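Local structure of switch-activating protein 1 (Schizosaccharomyces pombe, 5JDK) at residues I38-L43 / A61-I66. The protein binds specific double-stranded DNA sequences as a homodimer, acting in mating-type switching, replication-fork blockage at the ribosomal DNA and replication initiation. Sequence-based numbering, arbitrary orientation.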
loop_
_atom_site.group_PDB
_atom_site.type_symbol
_atom_site.label_atom_id
_atom_site.label_comp_id
_atom_site.label_asym_id
_atom_site.label_seq_id
_atom_site.Cartn_x
_atom_site.Cartn_y
_atom_site.Cartn_z
ATOM N N ILE A 38 -0.189 -6.389 -6.715
ATOM C CA ILE A 38 -0.308 -5.246 -7.606
ATOM C C ILE A 38 -1.756 -4.767 -7.696
ATOM O O ILE A 38 -2.022 -3.566 -7.629
ATOM C CB ILE A 38 0.303 -5.575 -8.979
ATOM C CG1 ILE A 38 1.819 -5.670 -8.850
ATOM C CG2 ILE A 38 -0.091 -4.534 -10.031
ATOM C CD1 ILE A 38 2.524 -6.277 -10.049
ATOM N N LYS A 39 -2.721 -5.681 -7.844
ATOM C CA LYS A 39 -4.117 -5.246 -7.854
ATOM C C LYS A 39 -4.484 -4.508 -6.568
ATOM O O LYS A 39 -5.162 -3.461 -6.601
ATOM C CB LYS A 39 -5.031 -6.448 -8.059
ATOM C CG LYS A 39 -4.939 -7.047 -9.455
ATOM C CD LYS A 39 -5.817 -8.280 -9.589
ATOM C CE LYS A 39 -5.799 -8.819 -11.008
ATOM N NZ LYS A 39 -6.578 -10.079 -11.132
ATOM N N LEU A 40 -4.050 -5.045 -5.424
ATOM C CA LEU A 40 -4.342 -4.432 -4.137
ATOM C C LEU A 40 -3.725 -3.044 -4.041
ATOM O O LEU A 40 -4.402 -2.076 -3.657
ATOM C CB LEU A 40 -3.841 -5.338 -3.019
ATOM C CG LEU A 40 -3.990 -4.819 -1.592
ATOM C CD1 LEU A 40 -5.431 -4.501 -1.268
ATOM C CD2 LEU A 40 -3.449 -5.844 -0.619
ATOM N N MET A 41 -2.430 -2.919 -4.372
ATOM C CA MET A 41 -1.782 -1.618 -4.253
ATOM C C MET A 41 -2.286 -0.617 -5.284
ATOM O O MET A 41 -2.309 0.582 -5.000
ATOM C CB MET A 41 -0.269 -1.763 -4.285
ATOM C CG MET A 41 0.290 -2.465 -3.076
ATOM S SD MET A 41 -0.122 -1.728 -1.493
ATOM C CE MET A 41 0.745 -0.168 -1.622
ATOM N N ARG A 42 -2.709 -1.074 -6.463
ATOM C CA ARG A 42 -3.374 -0.169 -7.390
ATOM C C ARG A 42 -4.601 0.451 -6.740
ATOM O O ARG A 42 -4.844 1.653 -6.881
ATOM C CB ARG A 42 -3.794 -0.904 -8.663
ATOM C CG ARG A 42 -2.661 -1.210 -9.630
ATOM C CD ARG A 42 -3.171 -2.018 -10.804
ATOM N NE ARG A 42 -2.111 -2.404 -11.718
ATOM C CZ ARG A 42 -2.232 -3.368 -12.623
ATOM N NH1 ARG A 42 -3.370 -4.043 -12.734
ATOM N NH2 ARG A 42 -1.213 -3.661 -13.415
ATOM N N LEU A 43 -5.400 -0.362 -6.039
ATOM C CA LEU A 43 -6.581 0.176 -5.359
ATOM C C LEU A 43 -6.209 1.126 -4.231
ATOM O O LEU A 43 -6.823 2.186 -4.071
ATOM C CB LEU A 43 -7.418 -0.961 -4.793
ATOM C CG LEU A 43 -8.157 -1.834 -5.788
ATOM C CD1 LEU A 43 -8.765 -3.011 -5.059
ATOM C CD2 LEU A 43 -9.220 -1.034 -6.517
ATOM N N ALA A 61 -11.156 -0.973 5.543
ATOM C CA ALA A 61 -12.374 -1.737 5.291
ATOM C C ALA A 61 -12.827 -1.571 3.849
ATOM O O ALA A 61 -13.232 -2.545 3.191
ATOM C CB ALA A 61 -13.492 -1.302 6.237
ATOM N N LYS A 62 -12.805 -0.327 3.343
ATOM C CA LYS A 62 -13.199 -0.074 1.965
ATOM C C LYS A 62 -12.275 -0.777 0.982
ATOM O O LYS A 62 -12.742 -1.371 -0.002
ATOM C CB LYS A 62 -13.233 1.432 1.704
ATOM C CG LYS A 62 -13.460 1.762 0.239
ATOM C CD LYS A 62 -13.729 3.222 -0.025
ATOM C CE LYS A 62 -14.055 3.455 -1.487
ATOM N NZ LYS A 62 -14.322 4.864 -1.816
ATOM N N ILE A 63 -10.965 -0.709 1.217
ATOM C CA ILE A 63 -10.027 -1.384 0.327
ATOM C C ILE A 63 -10.294 -2.880 0.307
ATOM O O ILE A 63 -10.293 -3.506 -0.756
ATOM C CB ILE A 63 -8.574 -1.068 0.735
ATOM C CG1 ILE A 63 -8.249 0.428 0.611
ATOM C CG2 ILE A 63 -7.586 -1.927 -0.058
ATOM C CD1 ILE A 63 -8.354 0.990 -0.772
ATOM N N ALA A 64 -10.508 -3.487 1.476
ATOM C CA ALA A 64 -10.787 -4.917 1.500
ATOM C C ALA A 64 -12.033 -5.232 0.686
ATOM O O ALA A 64 -12.078 -6.223 -0.064
ATOM C CB ALA A 64 -10.977 -5.375 2.938
ATOM N N ARG A 65 -13.055 -4.393 0.828
ATOM C CA ARG A 65 -14.310 -4.631 0.123
ATOM C C ARG A 65 -14.153 -4.495 -1.388
ATOM O O ARG A 65 -14.601 -5.364 -2.143
ATOM C CB ARG A 65 -15.389 -3.691 0.653
ATOM C CG ARG A 65 -16.679 -3.828 -0.101
ATOM C CD ARG A 65 -17.815 -3.122 0.585
ATOM N NE ARG A 65 -18.182 -3.733 1.856
ATOM C CZ ARG A 65 -18.981 -4.788 1.988
ATOM N NH1 ARG A 65 -19.519 -5.380 0.934
ATOM N NH2 ARG A 65 -19.235 -5.245 3.207
ATOM N N ILE A 66 -13.541 -3.408 -1.858
ATOM C CA ILE A 66 -13.385 -3.231 -3.300
ATOM C C ILE A 66 -12.438 -4.280 -3.870
ATOM O O ILE A 66 -12.643 -4.787 -4.979
ATOM C CB ILE A 66 -12.950 -1.792 -3.641
ATOM C CG1 ILE A 66 -14.003 -0.802 -3.139
ATOM C CG2 ILE A 66 -12.715 -1.650 -5.154
ATOM C CD1 ILE A 66 -13.655 0.650 -3.323
#
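L43 and I63 mark the nearest backbone approach, CA to CA 6.8 Å, between two helical segments whose axes come within 10.1 Å and run at 132°, closer to antiparallel than parallel. Four aliphatic side chains carry the contact. L40 has its CG anti to the backbone N; this chi1 of 177° carries CG toward the neighbouring helix, and L40 CD1 ends 3.6 Å from CG2 of I63, the two side chains meeting at roughly a right angle. Through its longer branch I63 sets CD1 3.8 Å from the carbonyl O of L43, an oxygen that accepts a hydrogen bond from ND1 of H47. About one turn on from L40 and I63, the forked end of L43 meets I66 at a slant, L43 CD2 resting 3.8 Å from CG2 of I66. Helix 78-98 packs against the same pair, I85 touching L40 and C81 touching I63, whereas L43 and I66 lie nearer the surface. The contact thus joins helices 34-46 and 56-71 beside helix 78-98, a three-helix arrangement within the N-terminal DNA-binding domain that is consistent with the assignment of its sequence family to the helix-turn-helix clan.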